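Long-range contacts in galactofuranose-binding protein YtfQ (Escherichia coli, PDB 2VK2), which binds alpha- and beta-galactofuranose in the periplasm as the solute-binding component of the ABC transporter YtfQRT-YjfF: residues A[51-55]-A[78-84]; A[162-166]-A[182-186]; A[233-237]-A[285-289]. All coordinates share one frame. Residues are numbered along the deposited sequence.

Contact 1. Residues A[51-55]-A[78-84]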
# COMPACT_ATOMS: atom_id res chain seq x y z
N VAL A 51 -9.64 10.89 15.09
CA VAL A 51 -9.40 10.01 16.23
C VAL A 51 -9.88 10.67 17.52
O VAL A 51 -10.55 10.03 18.34
CB VAL A 51 -7.92 9.61 16.34
CG1 VAL A 51 -7.64 8.86 17.63
CG2 VAL A 51 -7.52 8.78 15.13
N ARG A 52 -9.58 11.95 17.68
CA ARG A 52 -10.05 12.71 18.85
C ARG A 52 -11.57 12.75 18.93
O ARG A 52 -12.14 12.63 20.01
CB ARG A 52 -9.47 14.12 18.85
CG ARG A 52 -8.03 14.12 19.27
CD ARG A 52 -7.40 15.48 19.29
NE ARG A 52 -6.03 15.37 19.80
CZ ARG A 52 -5.03 16.18 19.50
NH1 ARG A 52 -5.19 17.20 18.66
NH2 ARG A 52 -3.83 15.96 20.03
N SER A 53 -12.23 12.90 17.78
CA SER A 53 -13.69 12.87 17.74
C SER A 53 -14.22 11.50 18.16
O SER A 53 -15.17 11.42 18.94
CB SER A 53 -14.20 13.24 16.35
OG SER A 53 -15.62 13.20 16.31
N PHE A 54 -13.62 10.43 17.65
CA PHE A 54 -14.03 9.08 18.02
C PHE A 54 -13.87 8.84 19.52
O PHE A 54 -14.72 8.21 20.14
CB PHE A 54 -13.24 8.02 17.24
CG PHE A 54 -13.54 7.98 15.76
CD1 PHE A 54 -14.83 8.17 15.26
CD2 PHE A 54 -12.52 7.71 14.86
CE1 PHE A 54 -15.07 8.11 13.89
CE2 PHE A 54 -12.77 7.64 13.49
CZ PHE A 54 -14.04 7.85 13.01
N VAL A 55 -12.78 9.34 20.09
CA VAL A 55 -12.55 9.23 21.54
C VAL A 55 -13.64 9.97 22.30
O VAL A 55 -14.23 9.42 23.24
CB VAL A 55 -11.16 9.77 21.95
CG1 VAL A 55 -11.05 9.88 23.47
CG2 VAL A 55 -10.06 8.87 21.39
N GLU A 78 -4.12 9.72 24.33
CA GLU A 78 -5.49 10.13 24.60
C GLU A 78 -6.47 8.95 24.49
O GLU A 78 -7.33 8.77 25.35
CB GLU A 78 -5.91 11.27 23.68
CG GLU A 78 -5.16 12.57 23.94
CD GLU A 78 -5.37 13.62 22.87
OE1 GLU A 78 -6.41 13.58 22.19
OE2 GLU A 78 -4.50 14.50 22.72
N ALA A 79 -6.34 8.16 23.43
CA ALA A 79 -7.18 6.97 23.26
C ALA A 79 -6.94 5.95 24.37
O ALA A 79 -7.89 5.34 24.87
CB ALA A 79 -6.95 6.34 21.90
N LYS A 80 -5.68 5.77 24.76
CA LYS A 80 -5.35 4.82 25.82
C LYS A 80 -5.92 5.28 27.17
O LYS A 80 -6.46 4.46 27.91
CB LYS A 80 -3.84 4.62 25.93
CG LYS A 80 -3.47 3.56 26.95
CD LYS A 80 -2.11 2.96 26.67
CE LYS A 80 -1.78 1.91 27.72
NZ LYS A 80 -0.44 1.33 27.50
N ASP A 81 -5.81 6.57 27.46
CA ASP A 81 -6.40 7.12 28.69
C ASP A 81 -7.92 6.96 28.71
O ASP A 81 -8.51 6.79 29.78
CB ASP A 81 -6.02 8.60 28.85
CG ASP A 81 -4.56 8.80 29.25
OD1 ASP A 81 -3.89 7.83 29.66
OD2 ASP A 81 -4.07 9.95 29.14
N ALA A 82 -8.54 6.99 27.53
CA ALA A 82 -9.98 6.77 27.40
C ALA A 82 -10.34 5.28 27.40
O ALA A 82 -11.52 4.93 27.33
CB ALA A 82 -10.50 7.43 26.13
N GLU A 83 -9.33 4.41 27.45
CA GLU A 83 -9.50 2.96 27.46
C GLU A 83 -10.22 2.45 26.20
O GLU A 83 -11.03 1.53 26.26
CB GLU A 83 -10.22 2.50 28.74
CG GLU A 83 -9.49 2.93 30.01
CD GLU A 83 -10.20 2.50 31.28
OE1 GLU A 83 -10.70 1.36 31.34
OE2 GLU A 83 -10.26 3.32 32.22
N ILE A 84 -9.88 3.05 25.06
CA ILE A 84 -10.42 2.64 23.77
C ILE A 84 -9.30 1.97 22.98
O ILE A 84 -8.31 2.63 22.64
CB ILE A 84 -10.97 3.85 22.98
CG1 ILE A 84 -12.13 4.50 23.75
CG2 ILE A 84 -11.43 3.42 21.59
CD1 ILE A 84 -12.62 5.79 23.14
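Two neighbouring helices on one flank of the parallel sheet, 44-57 and 73-81, meet here through a small apolar contact bordered by a salt bridge on the solvent side. Val55 is the centre of it. Its CA-to-CB bond points toward segment 78-84, and the CA atoms of Val55 and Ala79 lie 6.1 Å apart, a spacing that the small side chain of Ala79 permits. The two methyl groups of Val55 have different neighbours: CG2 lies 4.0 Å from Ala79 CB, whereas CG1 lies 3.7 Å from Ala82 CB. On the side of the sheet, Ile84 reaches back with its CD1, 3.8 Å from Val55 CA.

Ile84 can do this because the chain reverses at the end of its helix. Glu83 adopts a positive phi of 60°, and the bonds from Ile84 N to Ala79 O (3.0 Å) and from Glu83 N to Lys80 O (2.9 Å) complete a Schellman motif, which directs the chain toward strand 86-89. Ile84 and Val55 both also rest on Ile62 of strand 61-64, so the contact continues into the core beneath.

Toward solvent, Arg52 extends its side chain to Glu78 in a two-pronged salt bridge: Arg52 NE donates to Glu78 OE1 at 3.0 Å and Arg52 NH2 to Glu78 OE2 at 3.1 Å. The carboxylate thus meets the edge of the guanidinium. Strand 61-64, running between the two helices in sequence and parallel to strand 86-89, makes this the helix-against-helix packing of a Rossmann-like beta-alpha-beta layer, as in the lobes of periplasmic binding proteins.

Contact 2. Residues A[162-166]-A[182-186]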
# COMPACT_ATOMS: atom_id res chain seq x y z
N ILE A 162 19.38 2.39 -9.71
CA ILE A 162 18.28 3.34 -9.58
C ILE A 162 18.81 4.73 -9.92
O ILE A 162 19.67 5.26 -9.21
CB ILE A 162 17.68 3.33 -8.16
CG1 ILE A 162 17.12 1.95 -7.83
CG2 ILE A 162 16.58 4.38 -8.04
CD1 ILE A 162 16.68 1.79 -6.39
N ILE A 163 18.33 5.29 -11.02
CA ILE A 163 18.83 6.58 -11.53
C ILE A 163 17.91 7.76 -11.19
O ILE A 163 18.35 8.92 -11.23
CB ILE A 163 19.09 6.53 -13.05
CG1 ILE A 163 17.83 6.16 -13.84
CG2 ILE A 163 20.21 5.54 -13.36
CD1 ILE A 163 17.93 6.49 -15.32
N ARG A 164 16.65 7.47 -10.88
CA ARG A 164 15.67 8.49 -10.49
C ARG A 164 14.80 7.91 -9.40
O ARG A 164 14.45 6.73 -9.45
CB ARG A 164 14.77 8.85 -11.67
CG ARG A 164 15.46 9.44 -12.88
CD ARG A 164 15.77 10.90 -12.69
NE ARG A 164 16.75 11.36 -13.68
CZ ARG A 164 17.28 12.57 -13.69
NH1 ARG A 164 16.92 13.49 -12.80
NH2 ARG A 164 18.18 12.88 -14.62
N SER A 165 14.43 8.74 -8.42
CA SER A 165 13.51 8.31 -7.39
C SER A 165 12.80 9.52 -6.79
O SER A 165 13.44 10.41 -6.24
CB SER A 165 14.24 7.53 -6.30
OG SER A 165 13.32 7.03 -5.34
N GLN A 166 11.48 9.55 -6.92
CA GLN A 166 10.66 10.64 -6.39
C GLN A 166 9.31 10.06 -5.98
O GLN A 166 8.89 9.03 -6.52
CB GLN A 166 10.42 11.72 -7.46
CG GLN A 166 11.65 12.51 -7.88
CD GLN A 166 12.08 13.52 -6.83
OE1 GLN A 166 13.05 13.31 -6.11
NE2 GLN A 166 11.35 14.63 -6.75
N PHE A 182 10.65 12.03 -15.52
CA PHE A 182 11.75 11.07 -15.62
C PHE A 182 12.10 10.78 -17.08
O PHE A 182 13.27 10.74 -17.45
CB PHE A 182 11.41 9.75 -14.92
CG PHE A 182 11.34 9.82 -13.41
CD1 PHE A 182 11.83 10.91 -12.69
CD2 PHE A 182 10.82 8.75 -12.70
CE1 PHE A 182 11.76 10.94 -11.30
CE2 PHE A 182 10.76 8.77 -11.32
CZ PHE A 182 11.23 9.86 -10.62
N ILE A 183 11.07 10.57 -17.90
CA ILE A 183 11.26 10.29 -19.33
C ILE A 183 11.99 11.45 -20.02
O ILE A 183 12.94 11.22 -20.77
CB ILE A 183 9.90 10.02 -20.02
CG1 ILE A 183 9.35 8.66 -19.58
CG2 ILE A 183 10.05 10.05 -21.54
CD1 ILE A 183 7.91 8.42 -19.97
N LYS A 184 11.54 12.67 -19.76
CA LYS A 184 12.17 13.87 -20.34
C LYS A 184 13.61 14.08 -19.85
O LYS A 184 14.44 14.63 -20.58
CB LYS A 184 11.33 15.11 -20.04
CG LYS A 184 10.01 15.15 -20.78
CD LYS A 184 9.16 16.33 -20.33
CE LYS A 184 7.75 16.24 -20.89
NZ LYS A 184 6.86 17.30 -20.33
N ALA A 185 13.90 13.63 -18.63
CA ALA A 185 15.24 13.75 -18.05
C ALA A 185 16.19 12.63 -18.49
O ALA A 185 17.38 12.68 -18.20
CB ALA A 185 15.15 13.79 -16.53
N GLU A 186 15.66 11.62 -19.19
CA GLU A 186 16.44 10.43 -19.55
C GLU A 186 16.33 10.08 -21.03
O GLU A 186 16.01 8.94 -21.39
CB GLU A 186 16.02 9.25 -18.67
CG GLU A 186 16.34 9.42 -17.19
CD GLU A 186 17.83 9.51 -16.89
OE1 GLU A 186 18.65 9.15 -17.76
OE2 GLU A 186 18.19 9.93 -15.78
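Arg164, Phe182 and Glu186 carry most of this surface contact between strand 160-167, at the edge of the mixed sheet, and the end of helix 172-185. Arg164 points toward the helix and serves two different partners along its length. Near the backbone its CB sits over the face of the Phe182 ring, 3.6 Å from the centroid and only 10° off the ring normal, a CH-pi contact. Farther out the chain bends, with chi1 and chi2 both m, and the guanidinium meets Glu186: Arg164 NE donates to Glu186 OE2 at 2.9 Å, and Arg164 NH2 to the same Glu186 OE2 at 3.2 Å, forming a salt bridge. Ala185 CB lies over one face of the guanidinium, 3.7 Å from Arg164 NH2.

Phe182 is buried, its ring also touching Val132 and Leu134 of the adjacent strand 129-135. The edge of the ring faces the following part of strand 160-167, with Phe182 CZ 3.7 Å from Gln166 N. Glu186, the residue after Ala185, has its other oxygen, OE1, hydrogen-bonded to Asn191, while its CD lies 3.4 Å from Ile163 CD1.

Since helix 172-185 follows the edge strand and leads on to the parallel strand 194-197, the contact belongs to a beta-alpha-beta crossover, the repeating unit of the Rossmann-like lobes in this family of binding proteins.

Contact 3. Residues A[233-237]-A[285-289]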
# COMPACT_ATOMS: atom_id res chain seq x y z
N TYR A 233 -3.72 -6.12 -13.73
CA TYR A 233 -3.90 -7.37 -14.46
C TYR A 233 -4.42 -7.13 -15.87
O TYR A 233 -4.04 -7.82 -16.81
CB TYR A 233 -4.81 -8.33 -13.70
CG TYR A 233 -4.26 -8.66 -12.33
CD1 TYR A 233 -3.04 -9.32 -12.19
CD2 TYR A 233 -4.94 -8.29 -11.18
CE1 TYR A 233 -2.52 -9.60 -10.93
CE2 TYR A 233 -4.43 -8.58 -9.92
CZ TYR A 233 -3.23 -9.23 -9.80
OH TYR A 233 -2.73 -9.51 -8.54
N LYS A 234 -5.28 -6.12 -16.03
CA LYS A 234 -5.72 -5.68 -17.35
C LYS A 234 -4.52 -5.21 -18.18
O LYS A 234 -4.42 -5.53 -19.36
CB LYS A 234 -6.77 -4.58 -17.25
CG LYS A 234 -8.09 -5.05 -16.67
CD LYS A 234 -9.15 -3.98 -16.72
CE LYS A 234 -10.46 -4.49 -16.15
NZ LYS A 234 -11.58 -3.54 -16.37
N ALA A 235 -3.62 -4.46 -17.55
CA ALA A 235 -2.41 -4.01 -18.23
C ALA A 235 -1.53 -5.19 -18.64
O ALA A 235 -1.00 -5.21 -19.75
CB ALA A 235 -1.63 -3.06 -17.33
N MET A 236 -1.38 -6.17 -17.75
CA MET A 236 -0.62 -7.38 -18.07
C MET A 236 -1.20 -8.11 -19.27
O MET A 236 -0.46 -8.58 -20.14
CB MET A 236 -0.58 -8.33 -16.88
CG MET A 236 0.30 -7.88 -15.73
SD MET A 236 0.35 -9.12 -14.44
CE MET A 236 1.26 -8.25 -13.17
N MET A 237 -2.53 -8.23 -19.31
CA MET A 237 -3.20 -8.92 -20.42
C MET A 237 -3.00 -8.20 -21.76
O MET A 237 -3.00 -8.84 -22.81
CB MET A 237 -4.68 -9.10 -20.10
CG MET A 237 -4.92 -10.11 -18.99
SD MET A 237 -6.59 -10.09 -18.35
CE MET A 237 -7.49 -10.81 -19.72
N ALA A 285 -2.53 -13.47 -15.03
CA ALA A 285 -3.27 -12.20 -14.95
C ALA A 285 -4.78 -12.36 -15.11
O ALA A 285 -5.56 -11.78 -14.36
CB ALA A 285 -2.73 -11.21 -15.98
N LYS A 286 -5.18 -13.16 -16.10
CA LYS A 286 -6.61 -13.39 -16.36
C LYS A 286 -7.29 -14.04 -15.15
O LYS A 286 -8.38 -13.61 -14.75
CB LYS A 286 -6.79 -14.27 -17.60
CG LYS A 286 -8.23 -14.37 -18.09
CD LYS A 286 -8.32 -15.12 -19.40
CE LYS A 286 -9.76 -15.26 -19.87
NZ LYS A 286 -10.57 -16.11 -18.95
N GLU A 287 -6.65 -15.06 -14.58
CA GLU A 287 -7.18 -15.76 -13.41
C GLU A 287 -7.30 -14.84 -12.20
O GLU A 287 -8.30 -14.89 -11.48
CB GLU A 287 -6.30 -16.96 -13.06
CG GLU A 287 -6.36 -18.10 -14.07
N GLU A 288 -6.28 -14.01 -11.97
CA GLU A 288 -6.29 -13.08 -10.85
C GLU A 288 -7.33 -11.98 -11.03
O GLU A 288 -8.01 -11.61 -10.07
CB GLU A 288 -4.90 -12.47 -10.63
CG GLU A 288 -3.88 -13.46 -10.09
CD GLU A 288 -4.33 -14.12 -8.79
OE1 GLU A 288 -4.76 -13.39 -7.87
OE2 GLU A 288 -4.26 -15.36 -8.70
N LEU A 289 -7.46 -11.47 -12.25
CA LEU A 289 -8.47 -10.47 -12.58
C LEU A 289 -9.89 -10.97 -12.29
O LEU A 289 -10.74 -10.21 -11.81
CB LEU A 289 -8.37 -10.05 -14.05
CG LEU A 289 -9.33 -8.97 -14.54
CD1 LEU A 289 -9.19 -7.69 -13.73
CD2 LEU A 289 -9.11 -8.69 -16.02
O HOH W 1 -4.22 -10.91 -7.10
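Short segments of helices 230-237 and 285-291 pack here nearly antiparallel, at 153° with their axes 8.8 Å apart, in the lobe of the periplasmic binding protein fold built on the mixed sheet. The second helix follows strand 278-280, the antiparallel edge strand of that sheet, and so brings a late part of the chain back against an earlier helix, the two segments being 48 residues apart at their closest ends.

The small side chain of Ala285 fills one hollow. Its CB enters between Met236 and Met237, 3.7 Å from Met236 CB and 3.9 Å from Met237 CG. With no larger group in the way, the backbones come close beside it: the CA atoms of Tyr233 and Ala285 are 4.9 Å apart, and Tyr233 CB lies 3.6 Å from Ala285 O.

One turn farther along its helix, Leu289 forms a larger bump. Its CB touches Tyr233 CB at 4.0 Å, and its CD2 settles between Lys234 and Met237, 3.8 Å from Lys234 CG and 3.7 Å from Met237 SD. Met237 bends across the outer side of the contact, bringing SD within 3.9 Å of Lys286 CA.

The long direction of the Tyr233 ring lies across the other helix, close to perpendicular to its axis, and the ring receives Glu288 on its face: Glu288 CB stands 3.7 Å from the ring centroid, 12° off the normal, in a CH-pi contact. Tyr280 of strand 278-280 touches both side chains. Beyond the ring, one water joins the polar ends, accepting from Tyr233 OH at 2.5 Å and donating to Glu288 OE1 at 2.7 Å.

In the fold
The three contacts are spread over both lobes of the binding protein. Contact 1 belongs to the lobe of the parallel sheet, contacts 2 and 3 to that of the mixed sheet, and galactofuranose is bound in the cleft between the lobes. The centre of contact 1 is 44 Å from that of contact 2 and 43 Å from that of contact 3; contacts 2 and 3 have centres 27 Å apart, and no two of the three touch. Contact 3 comes near the pocket, with the Tyr233 side chain about 12 Å from the sugar and about 8 Å from that of Asp227. In contact 2, the Ser165 side chain is about 10 Å from that of sugar-binding Arg146.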